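Local coordinates for protein probable aspartate aminotransferase 2 (PDB 2Z61) that catalyses the pyridoxal-phosphate-dependent transfer of an amino group from alanine to a furan aldehyde phosphate, yielding the furan precursor of methanofuran, at residues Tyr180-Ile191 with Phe207-Asn218. Residues are numbered along the deposited sequence; the frame is centred on the assembly and turned at random.
Sequences YENIPYIISDEI and FDENLEKTILIN
K213 and Y180 slide past each other in opposite directions, with K213 CG 3.7 Å from Y180 CD2 at the edge of the ring. Placed between the backbone N and carbonyl carbon (chi1 55°), CG starts a chain that bends at chi3 and carries the amine to the end of helix 173-182. There NZ donates to Y180 O at 3.2 Å, arriving well above the carbonyl plane, and lies 3.0 Å from I183 O. Farther out, the ring meets F207 CB (3.6 Å from CE1) and D208 CB, while I186 CG1 lies over one face, toward its rim. Shortening K213 to an alanine removes the amine and would probably leave Y180 O without this donor and open a gap beside CD2 of the ring. Beyond K213, strands 185-189 and 214-218 run parallel, laced by five backbone bonds from I186 N to K213 O through E190 N to I217 O (2.8 Å). I217 CD1 lies 3.9 Å from I187 CG2, both side chains pointing the same way towards helix 98-109. These neighbouring strands of the mixed seven-stranded fold type I sheet hold D189, its OD1 bonded to Y126 OH, close to N1 of the cofactor on the lysine at position 222.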
ATOM      1  N   TYR A 180     -11.776   7.545  26.456  1.00 29.51           N
ATOM      2  CA  TYR A 180     -12.170   8.879  26.018  1.00 29.86           C
ATOM      3  C   TYR A 180     -12.029   9.964  27.077  1.00 31.13           C
ATOM      4  O   TYR A 180     -11.953  11.144  26.739  1.00 32.27           O
ATOM      5  CB  TYR A 180     -13.597   8.866  25.473  1.00 30.90           C
ATOM      6  CG  TYR A 180     -13.661   8.263  24.093  1.00 32.14           C
ATOM      7  CD1 TYR A 180     -14.104   6.956  23.898  1.00 30.13           C
ATOM      8  CD2 TYR A 180     -13.214   8.978  22.983  1.00 30.07           C
ATOM      9  CE1 TYR A 180     -14.099   6.373  22.633  1.00 29.53           C
ATOM     10  CE2 TYR A 180     -13.202   8.408  21.717  1.00 31.42           C
ATOM     11  CZ  TYR A 180     -13.646   7.104  21.548  1.00 29.40           C
ATOM     12  OH  TYR A 180     -13.643   6.535  20.293  1.00 30.06           O
ATOM     13  N   GLU A 181     -11.999   9.573  28.350  1.00 31.58           N
ATOM     14  CA  GLU A 181     -11.844  10.544  29.436  1.00 29.63           C
ATOM     15  C   GLU A 181     -10.361  10.703  29.768  1.00 30.09           C
ATOM     16  O   GLU A 181      -9.913  11.785  30.143  1.00 29.72           O
ATOM     17  CB  GLU A 181     -12.577  10.072  30.708  1.00 30.75           C
ATOM     18  CG  GLU A 181     -14.095  10.303  30.716  1.00 29.90           C
ATOM     19  CD  GLU A 181     -14.469  11.779  30.679  1.00 33.69           C
ATOM     20  OE1 GLU A 181     -15.640  12.090  30.362  1.00 33.58           O
ATOM     21  OE2 GLU A 181     -13.600  12.628  30.975  1.00 31.61           O
ATOM     22  N   ASN A 182      -9.602   9.624  29.602  1.00 27.44           N
ATOM     23  CA  ASN A 182      -8.194   9.629  29.968  1.00 29.93           C
ATOM     24  C   ASN A 182      -7.104   9.576  28.896  1.00 31.73           C
ATOM     25  O   ASN A 182      -5.958   9.947  29.173  1.00 32.51           O
ATOM     26  CB  ASN A 182      -7.984   8.483  30.945  1.00 30.14           C
ATOM     27  CG  ASN A 182      -8.848   8.626  32.166  1.00 31.63           C
ATOM     28  OD1 ASN A 182      -8.642   9.527  32.967  1.00 33.70           O
ATOM     29  ND2 ASN A 182      -9.833   7.761  32.307  1.00 26.13           N
ATOM     30  N   ILE A 183      -7.428   9.110  27.693  1.00 31.62           N
ATOM     31  CA  ILE A 183      -6.407   8.992  26.661  1.00 29.84           C
ATOM     32  C   ILE A 183      -6.601   9.951  25.495  1.00 27.90           C
ATOM     33  O   ILE A 183      -7.678  10.042  24.928  1.00 28.57           O
ATOM     34  CB  ILE A 183      -6.362   7.536  26.149  1.00 31.37           C
ATOM     35  CG1 ILE A 183      -6.178   6.595  27.344  1.00 28.92           C
ATOM     36  CG2 ILE A 183      -5.232   7.360  25.136  1.00 29.18           C
ATOM     37  CD1 ILE A 183      -6.260   5.128  27.011  1.00 31.70           C
ATOM     38  N   PRO A 184      -5.545  10.686  25.122  1.00 28.49           N
ATOM     39  CA  PRO A 184      -5.668  11.638  24.013  1.00 28.17           C
ATOM     40  C   PRO A 184      -6.188  11.115  22.671  1.00 27.77           C
ATOM     41  O   PRO A 184      -6.944  11.806  21.993  1.00 27.49           O
ATOM     42  CB  PRO A 184      -4.270  12.263  23.928  1.00 29.00           C
ATOM     43  CG  PRO A 184      -3.376  11.254  24.583  1.00 30.21           C
ATOM     44  CD  PRO A 184      -4.196  10.722  25.712  1.00 29.62           C
ATOM     45  N   TYR A 185      -5.807   9.902  22.284  1.00 25.24           N
ATOM     46  CA  TYR A 185      -6.283   9.361  21.013  1.00 24.88           C
ATOM     47  C   TYR A 185      -6.723   7.906  21.080  1.00 23.30           C
ATOM     48  O   TYR A 185      -6.046   7.072  21.671  1.00 22.83           O
ATOM     49  CB  TYR A 185      -5.212   9.494  19.917  1.00 25.97           C
ATOM     50  CG  TYR A 185      -5.038  10.896  19.403  1.00 31.20           C
ATOM     51  CD1 TYR A 185      -3.911  11.642  19.735  1.00 35.22           C
ATOM     52  CD2 TYR A 185      -6.018  11.493  18.617  1.00 35.42           C
ATOM     53  CE1 TYR A 185      -3.766  12.952  19.297  1.00 40.04           C
ATOM     54  CE2 TYR A 185      -5.882  12.802  18.175  1.00 38.65           C
ATOM     55  CZ  TYR A 185      -4.755  13.525  18.521  1.00 39.64           C
ATOM     56  OH  TYR A 185      -4.618  14.824  18.104  1.00 42.96           O
ATOM     57  N   ILE A 186      -7.869   7.617  20.475  1.00 22.24           N
ATOM     58  CA  ILE A 186      -8.402   6.265  20.426  1.00 24.87           C
ATOM     59  C   ILE A 186      -8.344   5.791  18.976  1.00 26.28           C
ATOM     60  O   ILE A 186      -8.949   6.398  18.088  1.00 26.83           O
ATOM     61  CB  ILE A 186      -9.888   6.182  20.901  1.00 25.36           C
ATOM     62  CG1 ILE A 186      -9.985   6.204  22.432  1.00 24.47           C
ATOM     63  CG2 ILE A 186     -10.522   4.883  20.399  1.00 25.83           C
ATOM     64  CD1 ILE A 186      -9.650   7.518  23.072  1.00 28.72           C
ATOM     65  N   ILE A 187      -7.591   4.726  18.728  1.00 22.80           N
ATOM     66  CA  ILE A 187      -7.498   4.159  17.387  1.00 21.99           C
ATOM     67  C   ILE A 187      -8.302   2.868  17.478  1.00 21.91           C
ATOM     68  O   ILE A 187      -7.893   1.912  18.128  1.00 23.40           O
ATOM     69  CB  ILE A 187      -6.028   3.873  17.003  1.00 27.15           C
ATOM     70  CG1 ILE A 187      -5.241   5.193  16.985  1.00 26.23           C
ATOM     71  CG2 ILE A 187      -5.959   3.183  15.643  1.00 27.36           C
ATOM     72  CD1 ILE A 187      -3.787   5.044  16.590  1.00 28.09           C
ATOM     73  N   SER A 188      -9.469   2.853  16.843  1.00 21.19           N
ATOM     74  CA  SER A 188     -10.348   1.690  16.898  1.00 19.90           C
ATOM     75  C   SER A 188     -10.236   0.839  15.636  1.00 20.09           C
ATOM     76  O   SER A 188     -10.542   1.295  14.529  1.00 19.88           O
ATOM     77  CB  SER A 188     -11.794   2.165  17.095  1.00 17.21           C
ATOM     78  OG  SER A 188     -12.649   1.105  17.460  1.00 21.82           O
ATOM     79  N   ASP A 189      -9.792  -0.401  15.810  1.00 19.15           N
ATOM     80  CA  ASP A 189      -9.633  -1.327  14.697  1.00 19.96           C
ATOM     81  C   ASP A 189     -10.887  -2.193  14.673  1.00 18.04           C
ATOM     82  O   ASP A 189     -11.036  -3.102  15.482  1.00 21.12           O
ATOM     83  CB  ASP A 189      -8.378  -2.178  14.914  1.00 20.57           C
ATOM     84  CG  ASP A 189      -8.046  -3.039  13.714  1.00 24.58           C
ATOM     85  OD1 ASP A 189      -6.969  -3.670  13.708  1.00 25.89           O
ATOM     86  OD2 ASP A 189      -8.867  -3.086  12.775  1.00 24.49           O
ATOM     87  N   GLU A 190     -11.785  -1.905  13.739  1.00 19.36           N
ATOM     88  CA  GLU A 190     -13.052  -2.618  13.647  1.00 17.46           C
ATOM     89  C   GLU A 190     -13.206  -3.522  12.418  1.00 19.54           C
ATOM     90  O   GLU A 190     -14.323  -3.862  12.011  1.00 15.18           O
ATOM     91  CB  GLU A 190     -14.185  -1.579  13.720  1.00 21.56           C
ATOM     92  CG  GLU A 190     -14.105  -0.737  15.013  1.00 24.27           C
ATOM     93  CD  GLU A 190     -15.089   0.425  15.075  1.00 27.70           C
ATOM     94  OE1 GLU A 190     -15.912   0.584  14.154  1.00 25.28           O
ATOM     95  OE2 GLU A 190     -15.047   1.180  16.072  1.00 24.48           O
ATOM     96  N   ILE A 191     -12.076  -3.949  11.859  1.00 18.91           N
ATOM     97  CA  ILE A 191     -12.067  -4.787  10.666  1.00 20.00           C
ATOM     98  C   ILE A 191     -12.927  -6.061  10.736  1.00 17.03           C
ATOM     99  O   ILE A 191     -13.373  -6.563   9.706  1.00 20.18           O
ATOM    100  CB  ILE A 191     -10.597  -5.149  10.255  1.00 25.99           C
ATOM    101  CG1 ILE A 191     -10.556  -5.537   8.776  1.00 27.48           C
ATOM    102  CG2 ILE A 191     -10.042  -6.281  11.134  1.00 23.44           C
ATOM    103  CD1 ILE A 191     -11.134  -4.481   7.851  1.00 28.63           C
ATOM    104  N   PHE A 207     -19.237   6.487  20.825  1.00 36.86           N
ATOM    105  CA  PHE A 207     -18.745   7.206  21.997  1.00 37.42           C
ATOM    106  C   PHE A 207     -18.178   8.584  21.663  1.00 39.59           C
ATOM    107  O   PHE A 207     -18.073   9.456  22.527  1.00 39.81           O
ATOM    108  CB  PHE A 207     -17.669   6.385  22.711  1.00 38.00           C
ATOM    109  CG  PHE A 207     -18.109   4.998  23.068  1.00 41.02           C
ATOM    110  CD1 PHE A 207     -18.021   3.965  22.144  1.00 42.03           C
ATOM    111  CD2 PHE A 207     -18.653   4.732  24.322  1.00 41.17           C
ATOM    112  CE1 PHE A 207     -18.471   2.685  22.457  1.00 42.85           C
ATOM    113  CE2 PHE A 207     -19.107   3.454  24.644  1.00 41.83           C
ATOM    114  CZ  PHE A 207     -19.016   2.429  23.708  1.00 41.72           C
ATOM    115  N   ASP A 208     -17.809   8.776  20.406  1.00 39.31           N
ATOM    116  CA  ASP A 208     -17.239  10.040  19.962  1.00 39.86           C
ATOM    117  C   ASP A 208     -17.751  10.300  18.548  1.00 41.85           C
ATOM    118  O   ASP A 208     -17.016  10.191  17.567  1.00 38.15           O
ATOM    119  CB  ASP A 208     -15.708   9.936  20.002  1.00 37.44           C
ATOM    120  CG  ASP A 208     -15.022  11.158  19.443  1.00 36.00           C
ATOM    121  OD1 ASP A 208     -15.573  12.268  19.576  1.00 38.51           O
ATOM    122  OD2 ASP A 208     -13.920  11.015  18.879  1.00 35.49           O
ATOM    123  N   GLU A 209     -19.033  10.637  18.462  1.00 44.78           N
ATOM    124  CA  GLU A 209     -19.695  10.884  17.187  1.00 48.77           C
ATOM    125  C   GLU A 209     -19.102  11.999  16.334  1.00 48.28           C
ATOM    126  O   GLU A 209     -19.397  12.090  15.144  1.00 48.60           O
ATOM    127  CB  GLU A 209     -21.183  11.144  17.423  1.00 54.57           C
ATOM    128  CG  GLU A 209     -21.891   9.972  18.084  1.00 61.77           C
ATOM    129  CD  GLU A 209     -23.352  10.251  18.363  1.00 67.35           C
ATOM    130  OE1 GLU A 209     -23.647  11.272  19.022  1.00 71.02           O
ATOM    131  OE2 GLU A 209     -24.205   9.450  17.923  1.00 69.36           O
ATOM    132  N   ASN A 210     -18.270  12.843  16.933  1.00 48.70           N
ATOM    133  CA  ASN A 210     -17.641  13.926  16.184  1.00 48.97           C
ATOM    134  C   ASN A 210     -16.198  13.577  15.840  1.00 47.36           C
ATOM    135  O   ASN A 210     -15.463  14.398  15.293  1.00 46.25           O
ATOM    136  CB  ASN A 210     -17.676  15.231  16.979  1.00 51.87           C
ATOM    137  CG  ASN A 210     -19.074  15.797  17.094  1.00 54.58           C
ATOM    138  OD1 ASN A 210     -19.753  16.005  16.089  1.00 56.06           O
ATOM    139  ND2 ASN A 210     -19.509  16.060  18.322  1.00 56.07           N
ATOM    140  N   LEU A 211     -15.800  12.353  16.171  1.00 45.81           N
ATOM    141  CA  LEU A 211     -14.449  11.881  15.892  1.00 42.70           C
ATOM    142  C   LEU A 211     -13.420  12.922  16.307  1.00 40.97           C
ATOM    143  O   LEU A 211     -12.465  13.196  15.575  1.00 41.17           O
ATOM    144  CB  LEU A 211     -14.313  11.577  14.403  1.00 42.18           C
ATOM    145  CG  LEU A 211     -15.393  10.644  13.856  1.00 43.91           C
ATOM    146  CD1 LEU A 211     -15.470  10.779  12.344  1.00 44.55           C
ATOM    147  CD2 LEU A 211     -15.092   9.214  14.277  1.00 43.80           C
ATOM    148  N   GLU A 212     -13.631  13.499  17.486  1.00 37.73           N
ATOM    149  CA  GLU A 212     -12.741  14.511  18.032  1.00 37.94           C
ATOM    150  C   GLU A 212     -11.397  13.910  18.392  1.00 35.80           C
ATOM    151  O   GLU A 212     -10.350  14.519  18.161  1.00 36.50           O
ATOM    152  CB  GLU A 212     -13.357  15.137  19.284  1.00 41.19           C
ATOM    153  CG  GLU A 212     -14.671  15.861  19.035  1.00 48.88           C
ATOM    154  CD  GLU A 212     -15.295  16.404  20.311  1.00 54.20           C
ATOM    155  OE1 GLU A 212     -16.389  17.009  20.226  1.00 56.36           O
ATOM    156  OE2 GLU A 212     -14.694  16.224  21.398  1.00 55.87           O
ATOM    157  N   LYS A 213     -11.422  12.713  18.968  1.00 33.64           N
ATOM    158  CA  LYS A 213     -10.187  12.060  19.366  1.00 31.38           C
ATOM    159  C   LYS A 213     -10.112  10.586  18.972  1.00 30.33           C
ATOM    160  O   LYS A 213      -9.391   9.802  19.587  1.00 28.24           O
ATOM    161  CB  LYS A 213      -9.989  12.217  20.875  1.00 32.61           C
ATOM    162  CG  LYS A 213     -11.152  11.712  21.713  1.00 36.75           C
ATOM    163  CD  LYS A 213     -11.031  12.154  23.168  1.00 40.62           C
ATOM    164  CE  LYS A 213      -9.645  11.879  23.727  1.00 43.35           C
ATOM    165  NZ  LYS A 213      -9.485  12.378  25.122  1.00 43.45           N
ATOM    166  N   THR A 214     -10.860  10.204  17.945  1.00 27.24           N
ATOM    167  CA  THR A 214     -10.812   8.823  17.498  1.00 30.37           C
ATOM    168  C   THR A 214     -10.513   8.686  16.010  1.00 28.50           C
ATOM    169  O   THR A 214     -10.867   9.545  15.199  1.00 28.72           O
ATOM    170  CB  THR A 214     -12.134   8.048  17.780  1.00 32.78           C
ATOM    171  OG1 THR A 214     -12.859   7.864  16.559  1.00 37.91           O
ATOM    172  CG2 THR A 214     -13.001   8.792  18.752  1.00 29.08           C
ATOM    173  N   ILE A 215      -9.825   7.603  15.673  1.00 26.18           N
ATOM    174  CA  ILE A 215      -9.517   7.286  14.289  1.00 25.82           C
ATOM    175  C   ILE A 215     -10.070   5.878  14.147  1.00 23.64           C
ATOM    176  O   ILE A 215      -9.636   4.957  14.829  1.00 22.87           O
ATOM    177  CB  ILE A 215      -8.009   7.288  14.000  1.00 26.75           C
ATOM    178  CG1 ILE A 215      -7.415   8.646  14.384  1.00 24.62           C
ATOM    179  CG2 ILE A 215      -7.778   7.023  12.521  1.00 23.88           C
ATOM    180  CD1 ILE A 215      -5.943   8.807  14.049  1.00 31.17           C
ATOM    181  N   LEU A 216     -11.062   5.735  13.286  1.00 22.29           N
ATOM    182  CA  LEU A 216     -11.720   4.462  13.077  1.00 23.98           C
ATOM    183  C   LEU A 216     -11.169   3.766  11.834  1.00 24.47           C
ATOM    184  O   LEU A 216     -11.083   4.350  10.748  1.00 22.11           O
ATOM    185  CB  LEU A 216     -13.228   4.704  12.947  1.00 28.74           C
ATOM    186  CG  LEU A 216     -14.213   3.539  13.056  1.00 34.62           C
ATOM    187  CD1 LEU A 216     -15.625   4.095  13.104  1.00 31.18           C
ATOM    188  CD2 LEU A 216     -14.046   2.581  11.881  1.00 35.19           C
ATOM    189  N   ILE A 217     -10.801   2.508  12.001  1.00 21.87           N
ATOM    190  CA  ILE A 217     -10.248   1.746  10.905  1.00 23.26           C
ATOM    191  C   ILE A 217     -11.113   0.524  10.631  1.00 23.13           C
ATOM    192  O   ILE A 217     -11.425  -0.245  11.551  1.00 21.23           O
ATOM    193  CB  ILE A 217      -8.796   1.309  11.227  1.00 24.99           C
ATOM    194  CG1 ILE A 217      -7.927   2.558  11.432  1.00 25.66           C
ATOM    195  CG2 ILE A 217      -8.228   0.462  10.076  1.00 24.19           C
ATOM    196  CD1 ILE A 217      -6.556   2.266  11.942  1.00 31.39           C
ATOM    197  N   ASN A 218     -11.535   0.381   9.372  1.00 19.68           N
ATOM    198  CA  ASN A 218     -12.336  -0.754   8.935  1.00 20.78           C
ATOM    199  C   ASN A 218     -12.037  -0.976   7.446  1.00 22.62           C
ATOM    200  O   ASN A 218     -11.252  -0.238   6.842  1.00 21.04           O
ATOM    201  CB  ASN A 218     -13.835  -0.483   9.149  1.00 20.09           C
ATOM    202  CG  ASN A 218     -14.645  -1.766   9.384  1.00 23.51           C
ATOM    203  OD1 ASN A 218     -14.276  -2.842   8.922  1.00 25.30           O
ATOM    204  ND2 ASN A 218     -15.761  -1.640  10.096  1.00 21.50           N
TER